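Long-range contacts in serine protease pet (Escherichia coli, PDB 4OM9), which is a secreted autotransporter enterotoxin that probably cleaves host proteins such as alpha-fodrin through its serine protease domain: residues 10-21 / 520-528; 418-426 / 629-637. All coordinates share one frame; numbering follows the deposited sequence.

Interaction 1 (10-21 / 520-528); sequences ARDYLDLAQNKG and ATDHAIFRT
The carboxylate of Asp15 grips two successive residues of 520-528. Its OD2 accepts from His523 ND1 at 2.9 Å, in the plane of the imidazole. Its OD1 takes Ala524 N, also at 2.9 Å. Both N-H...O angles are near 174°, so imidazole and backbone are fixed together. Arg11 covers one face of the same imidazole: CG anti to the backbone N and a bend at chi3 lay the guanidinium flat on it, with centres 3.6 Å apart. Beside this stack a water joins Arg11 NH1 to Ala524 O. His523 NE2 bonds Asp575, and a ring held between two carboxylates is consistent with a positive charge, which the overlying arginine would tend to oppose. Next to this polar cluster the packing is apolar and close: Leu14 CB sits 3.6 Å from Ala524 CB, and Leu14 CD2 comes within 3.4 Å of Phe526 CD1. Helix 10-17, near the start of the chymotrypsin-like protease domain of clan PA, is thus seated on an irregular loop that follows strand 514-520 of the beta-helix stem, while Leu16 and Ala17 pack against strands of the protease. Toward the partly exposed end the grip is looser. Gly21 N bonds Asp522 O at 3.0 Å, but with an N-H...O angle of only 139°. Lys20 lays its aliphatic chain over the 522-524 backbone, yet Lys20 NZ remains 4.9 Å from Asp522 OD2, and Asp522 OD1 turns to Ser625.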
# COMPACT_ATOMS: atom_id res chain seq x y z
N ALA A 10 -2.80 -10.94 -24.63
CA ALA A 10 -4.24 -10.90 -24.78
C ALA A 10 -4.86 -10.08 -23.64
O ALA A 10 -5.77 -9.28 -23.85
CB ALA A 10 -4.80 -12.32 -24.81
N ARG A 11 -4.32 -10.26 -22.44
CA ARG A 11 -4.84 -9.64 -21.23
C ARG A 11 -4.61 -8.12 -21.26
O ARG A 11 -5.30 -7.35 -20.57
CB ARG A 11 -4.16 -10.28 -20.00
CG ARG A 11 -4.33 -9.55 -18.69
CD ARG A 11 -3.72 -10.36 -17.57
NE ARG A 11 -2.54 -9.70 -17.02
CZ ARG A 11 -1.94 -10.09 -15.90
NH1 ARG A 11 -2.40 -11.12 -15.21
NH2 ARG A 11 -0.87 -9.43 -15.45
N ASP A 12 -3.66 -7.70 -22.09
CA ASP A 12 -3.34 -6.28 -22.19
C ASP A 12 -4.49 -5.43 -22.75
O ASP A 12 -4.74 -4.32 -22.25
CB ASP A 12 -2.09 -6.09 -23.06
CG ASP A 12 -0.83 -6.60 -22.38
OD1 ASP A 12 -0.83 -6.65 -21.13
OD2 ASP A 12 0.16 -6.92 -23.08
N TYR A 13 -5.18 -5.93 -23.77
CA TYR A 13 -6.33 -5.21 -24.31
C TYR A 13 -7.43 -5.08 -23.27
O TYR A 13 -8.12 -4.07 -23.22
CB TYR A 13 -6.87 -5.91 -25.56
CG TYR A 13 -5.94 -5.91 -26.74
CD1 TYR A 13 -5.92 -4.85 -27.64
CD2 TYR A 13 -5.07 -6.98 -26.98
CE1 TYR A 13 -5.07 -4.84 -28.74
CE2 TYR A 13 -4.21 -6.99 -28.07
CZ TYR A 13 -4.22 -5.91 -28.95
OH TYR A 13 -3.37 -5.91 -30.04
N LEU A 14 -7.59 -6.12 -22.46
CA LEU A 14 -8.62 -6.18 -21.42
C LEU A 14 -8.29 -5.27 -20.25
O LEU A 14 -9.16 -4.57 -19.74
CB LEU A 14 -8.76 -7.61 -20.93
CG LEU A 14 -9.68 -8.58 -21.66
CD1 LEU A 14 -9.71 -8.35 -23.12
CD2 LEU A 14 -9.25 -10.00 -21.39
N ASP A 15 -7.03 -5.28 -19.83
CA ASP A 15 -6.56 -4.42 -18.74
C ASP A 15 -6.86 -2.96 -19.06
O ASP A 15 -7.30 -2.20 -18.19
CB ASP A 15 -5.05 -4.59 -18.48
CG ASP A 15 -4.73 -5.64 -17.41
OD1 ASP A 15 -5.64 -6.16 -16.75
OD2 ASP A 15 -3.52 -5.95 -17.24
N LEU A 16 -6.63 -2.57 -20.31
CA LEU A 16 -6.82 -1.19 -20.72
C LEU A 16 -8.29 -0.81 -20.68
O LEU A 16 -8.64 0.28 -20.22
CB LEU A 16 -6.25 -0.96 -22.12
CG LEU A 16 -6.43 0.42 -22.77
CD1 LEU A 16 -5.99 1.55 -21.85
CD2 LEU A 16 -5.67 0.49 -24.08
N ALA A 17 -9.16 -1.69 -21.18
CA ALA A 17 -10.58 -1.37 -21.28
C ALA A 17 -11.20 -1.32 -19.90
O ALA A 17 -12.14 -0.59 -19.67
CB ALA A 17 -11.32 -2.39 -22.16
N GLN A 18 -10.64 -2.08 -18.97
CA GLN A 18 -11.30 -2.25 -17.69
C GLN A 18 -10.55 -1.49 -16.61
O GLN A 18 -10.82 -1.66 -15.41
CB GLN A 18 -11.44 -3.74 -17.38
CG GLN A 18 -12.18 -4.47 -18.52
CD GLN A 18 -12.19 -5.97 -18.37
OE1 GLN A 18 -12.23 -6.49 -17.25
NE2 GLN A 18 -12.17 -6.68 -19.50
N ASN A 19 -9.62 -0.64 -17.04
CA ASN A 19 -8.82 0.18 -16.13
C ASN A 19 -8.15 -0.66 -15.03
O ASN A 19 -8.18 -0.32 -13.84
CB ASN A 19 -9.67 1.29 -15.51
CG ASN A 19 -10.00 2.39 -16.50
OD1 ASN A 19 -11.17 2.73 -16.69
ND2 ASN A 19 -8.99 2.96 -17.12
N LYS A 20 -7.54 -1.76 -15.46
CA LYS A 20 -6.83 -2.68 -14.59
C LYS A 20 -5.32 -2.62 -14.83
O LYS A 20 -4.88 -2.12 -15.86
CB LYS A 20 -7.36 -4.10 -14.81
CG LYS A 20 -8.84 -4.29 -14.49
CD LYS A 20 -9.04 -4.44 -13.00
CE LYS A 20 -10.51 -4.47 -12.63
NZ LYS A 20 -10.68 -4.33 -11.16
N GLY A 21 -4.55 -3.12 -13.87
CA GLY A 21 -3.10 -3.22 -14.02
C GLY A 21 -2.40 -1.89 -14.12
O GLY A 21 -2.50 -1.08 -13.20
N ALA A 520 -1.86 -6.98 -4.17
CA ALA A 520 -1.47 -7.45 -5.49
C ALA A 520 -2.37 -6.76 -6.50
O ALA A 520 -3.61 -6.79 -6.38
CB ALA A 520 -1.59 -8.96 -5.59
N THR A 521 -1.76 -6.11 -7.48
CA THR A 521 -2.54 -5.31 -8.43
C THR A 521 -3.54 -6.20 -9.16
O THR A 521 -3.22 -7.27 -9.61
CB THR A 521 -1.60 -4.59 -9.39
OG1 THR A 521 -0.90 -3.58 -8.64
CG2 THR A 521 -2.36 -3.94 -10.56
N ASP A 522 -4.79 -5.78 -9.21
CA ASP A 522 -5.80 -6.55 -9.93
C ASP A 522 -5.65 -6.43 -11.45
O ASP A 522 -5.34 -5.35 -11.97
CB ASP A 522 -7.22 -6.12 -9.54
CG ASP A 522 -7.47 -6.19 -8.05
OD1 ASP A 522 -7.47 -7.31 -7.51
OD2 ASP A 522 -7.68 -5.13 -7.41
N HIS A 523 -5.86 -7.54 -12.15
CA HIS A 523 -5.89 -7.53 -13.59
C HIS A 523 -7.20 -8.11 -14.06
O HIS A 523 -7.94 -8.76 -13.29
CB HIS A 523 -4.71 -8.32 -14.19
CG HIS A 523 -3.37 -7.76 -13.84
ND1 HIS A 523 -2.65 -6.94 -14.69
CD2 HIS A 523 -2.62 -7.86 -12.71
CE1 HIS A 523 -1.52 -6.59 -14.12
NE2 HIS A 523 -1.48 -7.13 -12.91
N ALA A 524 -7.51 -7.85 -15.32
CA ALA A 524 -8.66 -8.42 -15.97
C ALA A 524 -8.41 -9.91 -16.16
O ALA A 524 -7.26 -10.37 -16.23
CB ALA A 524 -8.91 -7.75 -17.33
N ILE A 525 -9.50 -10.67 -16.25
CA ILE A 525 -9.40 -12.06 -16.65
C ILE A 525 -10.26 -12.25 -17.89
O ILE A 525 -10.93 -11.32 -18.33
CB ILE A 525 -9.85 -13.00 -15.53
CG1 ILE A 525 -11.36 -12.87 -15.30
CG2 ILE A 525 -9.05 -12.73 -14.24
CD1 ILE A 525 -11.83 -13.66 -14.10
N PHE A 526 -10.24 -13.45 -18.44
CA PHE A 526 -10.98 -13.73 -19.65
C PHE A 526 -12.39 -14.23 -19.34
O PHE A 526 -13.32 -14.01 -20.13
CB PHE A 526 -10.25 -14.77 -20.49
CG PHE A 526 -8.79 -14.45 -20.71
CD1 PHE A 526 -8.41 -13.34 -21.46
CD2 PHE A 526 -7.81 -15.28 -20.19
CE1 PHE A 526 -7.09 -13.05 -21.66
CE2 PHE A 526 -6.49 -14.99 -20.39
CZ PHE A 526 -6.13 -13.87 -21.13
N ARG A 527 -12.54 -14.88 -18.18
CA ARG A 527 -13.81 -15.52 -17.80
C ARG A 527 -13.81 -15.88 -16.31
O ARG A 527 -12.86 -16.49 -15.82
CB ARG A 527 -14.02 -16.78 -18.66
CG ARG A 527 -15.36 -17.48 -18.45
CD ARG A 527 -15.46 -18.77 -19.28
NE ARG A 527 -14.52 -19.80 -18.84
CZ ARG A 527 -14.07 -20.79 -19.61
NH1 ARG A 527 -14.47 -20.90 -20.88
NH2 ARG A 527 -13.22 -21.68 -19.12
N THR A 528 -14.85 -15.50 -15.57
CA THR A 528 -14.79 -15.72 -14.12
C THR A 528 -15.46 -17.04 -13.73
O THR A 528 -15.04 -17.65 -12.76
CB THR A 528 -15.38 -14.53 -13.28
OG1 THR A 528 -16.28 -15.01 -12.27
CG2 THR A 528 -16.08 -13.53 -14.12
O HOH W 1 -5.48 -12.26 -15.47
O HOH W 2 -12.00 -9.21 -16.88

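Interaction 2 (418-426 / 629-637); sequences DYAGIFFTE and ITGAGFTFR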
# COMPACT_ATOMS: atom_id res chain seq x y z
N ASP A 418 -23.40 -10.18 8.94
CA ASP A 418 -21.95 -10.05 9.03
C ASP A 418 -21.39 -8.73 8.48
O ASP A 418 -20.38 -8.23 8.99
CB ASP A 418 -21.29 -11.22 8.31
CG ASP A 418 -21.70 -12.55 8.90
OD1 ASP A 418 -22.25 -12.56 10.02
OD2 ASP A 418 -21.45 -13.59 8.26
N TYR A 419 -22.04 -8.15 7.47
CA TYR A 419 -21.49 -6.96 6.86
C TYR A 419 -22.16 -5.66 7.30
O TYR A 419 -21.88 -4.61 6.72
CB TYR A 419 -21.54 -7.08 5.32
CG TYR A 419 -21.06 -8.43 4.82
CD1 TYR A 419 -19.71 -8.76 4.79
CD2 TYR A 419 -21.97 -9.39 4.41
CE1 TYR A 419 -19.28 -10.00 4.35
CE2 TYR A 419 -21.55 -10.63 3.96
CZ TYR A 419 -20.22 -10.94 3.94
OH TYR A 419 -19.83 -12.18 3.47
N ALA A 420 -23.01 -5.71 8.32
CA ALA A 420 -23.73 -4.53 8.80
C ALA A 420 -24.51 -3.87 7.67
O ALA A 420 -24.73 -2.65 7.65
CB ALA A 420 -22.76 -3.53 9.43
N GLY A 421 -24.90 -4.70 6.70
CA GLY A 421 -25.76 -4.27 5.61
C GLY A 421 -25.24 -3.14 4.74
O GLY A 421 -26.03 -2.35 4.24
N ILE A 422 -23.92 -3.06 4.55
CA ILE A 422 -23.38 -2.09 3.61
C ILE A 422 -22.29 -2.74 2.73
O ILE A 422 -21.52 -3.62 3.15
CB ILE A 422 -22.86 -0.83 4.35
CG1 ILE A 422 -22.39 0.24 3.35
CG2 ILE A 422 -21.80 -1.17 5.40
CD1 ILE A 422 -22.31 1.64 3.91
N PHE A 423 -22.29 -2.33 1.47
CA PHE A 423 -21.54 -3.02 0.44
C PHE A 423 -20.99 -1.94 -0.47
O PHE A 423 -21.70 -1.00 -0.81
CB PHE A 423 -22.42 -4.01 -0.33
CG PHE A 423 -23.10 -5.02 0.56
CD1 PHE A 423 -24.28 -4.69 1.23
CD2 PHE A 423 -22.56 -6.28 0.75
CE1 PHE A 423 -24.90 -5.61 2.08
CE2 PHE A 423 -23.16 -7.21 1.59
CZ PHE A 423 -24.33 -6.87 2.26
N PHE A 424 -19.72 -2.08 -0.83
CA PHE A 424 -19.02 -1.09 -1.62
C PHE A 424 -18.50 -1.77 -2.87
O PHE A 424 -17.59 -2.58 -2.74
CB PHE A 424 -17.84 -0.49 -0.86
CG PHE A 424 -18.15 -0.07 0.57
CD1 PHE A 424 -18.21 -1.00 1.59
CD2 PHE A 424 -18.28 1.27 0.89
CE1 PHE A 424 -18.47 -0.61 2.90
CE2 PHE A 424 -18.53 1.67 2.21
CZ PHE A 424 -18.64 0.74 3.21
N THR A 425 -19.07 -1.48 -4.05
CA THR A 425 -18.49 -2.00 -5.28
C THR A 425 -17.31 -1.18 -5.73
O THR A 425 -16.77 -0.38 -4.98
CB THR A 425 -19.42 -2.00 -6.50
OG1 THR A 425 -20.59 -1.23 -6.24
CG2 THR A 425 -19.76 -3.40 -6.97
N GLU A 426 -17.01 -1.36 -7.02
CA GLU A 426 -15.91 -0.73 -7.72
C GLU A 426 -15.84 0.75 -7.39
O GLU A 426 -16.85 1.45 -7.50
CB GLU A 426 -16.05 -0.96 -9.24
CG GLU A 426 -14.78 -0.72 -10.06
CD GLU A 426 -15.00 -0.95 -11.57
OE1 GLU A 426 -14.40 -1.89 -12.12
OE2 GLU A 426 -15.78 -0.18 -12.20
N ILE A 629 -18.54 -7.68 -5.03
CA ILE A 629 -19.97 -7.49 -4.89
C ILE A 629 -20.76 -8.21 -5.99
O ILE A 629 -20.43 -8.09 -7.19
CB ILE A 629 -20.33 -6.00 -4.92
CG1 ILE A 629 -19.51 -5.21 -3.88
CG2 ILE A 629 -21.84 -5.81 -4.70
CD1 ILE A 629 -19.58 -5.77 -2.46
N THR A 630 -21.80 -8.94 -5.57
CA THR A 630 -22.59 -9.75 -6.49
C THR A 630 -24.09 -9.48 -6.41
O THR A 630 -24.52 -8.54 -5.75
CB THR A 630 -22.37 -11.23 -6.24
OG1 THR A 630 -22.58 -11.51 -4.86
CG2 THR A 630 -20.93 -11.60 -6.59
N GLY A 631 -24.87 -10.29 -7.13
CA GLY A 631 -26.31 -10.13 -7.16
C GLY A 631 -26.81 -8.74 -7.51
O GLY A 631 -26.41 -8.14 -8.51
N ALA A 632 -27.70 -8.22 -6.68
CA ALA A 632 -28.22 -6.88 -6.81
C ALA A 632 -27.32 -5.87 -6.14
O ALA A 632 -27.66 -4.70 -6.06
CB ALA A 632 -29.60 -6.81 -6.20
N GLY A 633 -26.18 -6.33 -5.62
CA GLY A 633 -25.25 -5.44 -4.94
C GLY A 633 -25.31 -5.46 -3.42
O GLY A 633 -24.91 -4.52 -2.74
N PHE A 634 -25.80 -6.56 -2.88
CA PHE A 634 -26.02 -6.70 -1.44
C PHE A 634 -25.58 -8.06 -1.00
O PHE A 634 -26.06 -8.60 -0.03
CB PHE A 634 -27.49 -6.49 -1.10
CG PHE A 634 -28.08 -5.25 -1.72
CD1 PHE A 634 -27.70 -4.00 -1.27
CD2 PHE A 634 -29.03 -5.34 -2.72
CE1 PHE A 634 -28.24 -2.86 -1.82
CE2 PHE A 634 -29.58 -4.20 -3.27
CZ PHE A 634 -29.17 -2.96 -2.82
N THR A 635 -24.72 -8.65 -1.80
CA THR A 635 -24.11 -9.92 -1.47
C THR A 635 -22.62 -9.80 -1.76
O THR A 635 -22.20 -9.06 -2.66
CB THR A 635 -24.77 -11.07 -2.27
OG1 THR A 635 -26.04 -11.38 -1.66
CG2 THR A 635 -23.91 -12.32 -2.23
N PHE A 636 -21.81 -10.50 -0.98
CA PHE A 636 -20.37 -10.35 -1.01
C PHE A 636 -19.71 -11.71 -1.12
O PHE A 636 -20.11 -12.65 -0.43
CB PHE A 636 -19.91 -9.62 0.24
CG PHE A 636 -18.42 -9.55 0.41
CD1 PHE A 636 -17.69 -8.51 -0.16
CD2 PHE A 636 -17.77 -10.50 1.17
CE1 PHE A 636 -16.33 -8.45 0.04
CE2 PHE A 636 -16.40 -10.44 1.36
CZ PHE A 636 -15.68 -9.41 0.80
N ARG A 637 -18.71 -11.79 -1.98
CA ARG A 637 -17.95 -13.01 -2.21
C ARG A 637 -16.47 -12.74 -1.92
O ARG A 637 -15.98 -11.63 -2.15
CB ARG A 637 -18.16 -13.51 -3.66
CG ARG A 637 -17.08 -13.03 -4.65
CD ARG A 637 -17.58 -12.35 -5.93
NE ARG A 637 -17.84 -13.30 -7.02
CZ ARG A 637 -17.87 -12.98 -8.31
NH1 ARG A 637 -17.62 -11.75 -8.73
NH2 ARG A 637 -18.14 -13.92 -9.21
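Phe423 is the main protrusion, its ring lying under the backbone of the 633-635 turn. Phe634 CA stands almost directly over the ring, 3.7 Å from the centroid and 10° off the normal, a CH-pi contact; Phe634 O comes down over the same face, 3.4 Å from Phe423 CZ. The rim is bounded by Ile629 CD1 near CB and by Phe636 CB near CE2, so the ring fills a hollow shaped by main chain and two aliphatic groups. A second bump runs the other way. Ile629, pointing from its strand at 418-426, pushes CG1 to 3.5 Å from Phe424 O, while Thr425 CG2 presses on Ile629 CB at 3.4 Å, tighter than ordinary carbon packing. At the far end Phe636 sets CB over a face of Tyr419, 4.2 Å from the centroid; chi1 of 173°, CG anti to the backbone N, then turns its ring so that the CD2 edge meets Tyr419 OH, 3.5 Å away. Strand 422-424 belongs to a parallel sheet of the right-handed beta-helix, between strands 397-399 and 444-445. Residues 629-637 form a short, weakly bonded antiparallel hairpin packed against it, and Ala444 is touched by Phe423, Tyr419 and Phe636. Lys380 supplies an outside hydrogen bond to Ala632 O, but none crosses between the segments, so their fit rests on van der Waals and CH-pi contacts, with little directional polar bonding.

From the N terminus, helix 10-17 comes first, within the protease domain; the chain then builds that domain and climbs the beta-helix through strand 422-424, where interaction 2 opens. Near residue 520 the chain returns to helix 10-17, closing the loop of interaction 1 over some 500 residues. It then runs on to the hairpin at 629-637, which closes interaction 2 on a coil about 200 residues earlier. The segments alternate, so the two loops cross instead of nesting. Interaction 1 ties the protease domain to the beta-helix stem, interaction 2 ties an excursion of the stem to an earlier coil. Their centres lie about 22 Å apart, and Thr528 packs against Arg637 between them.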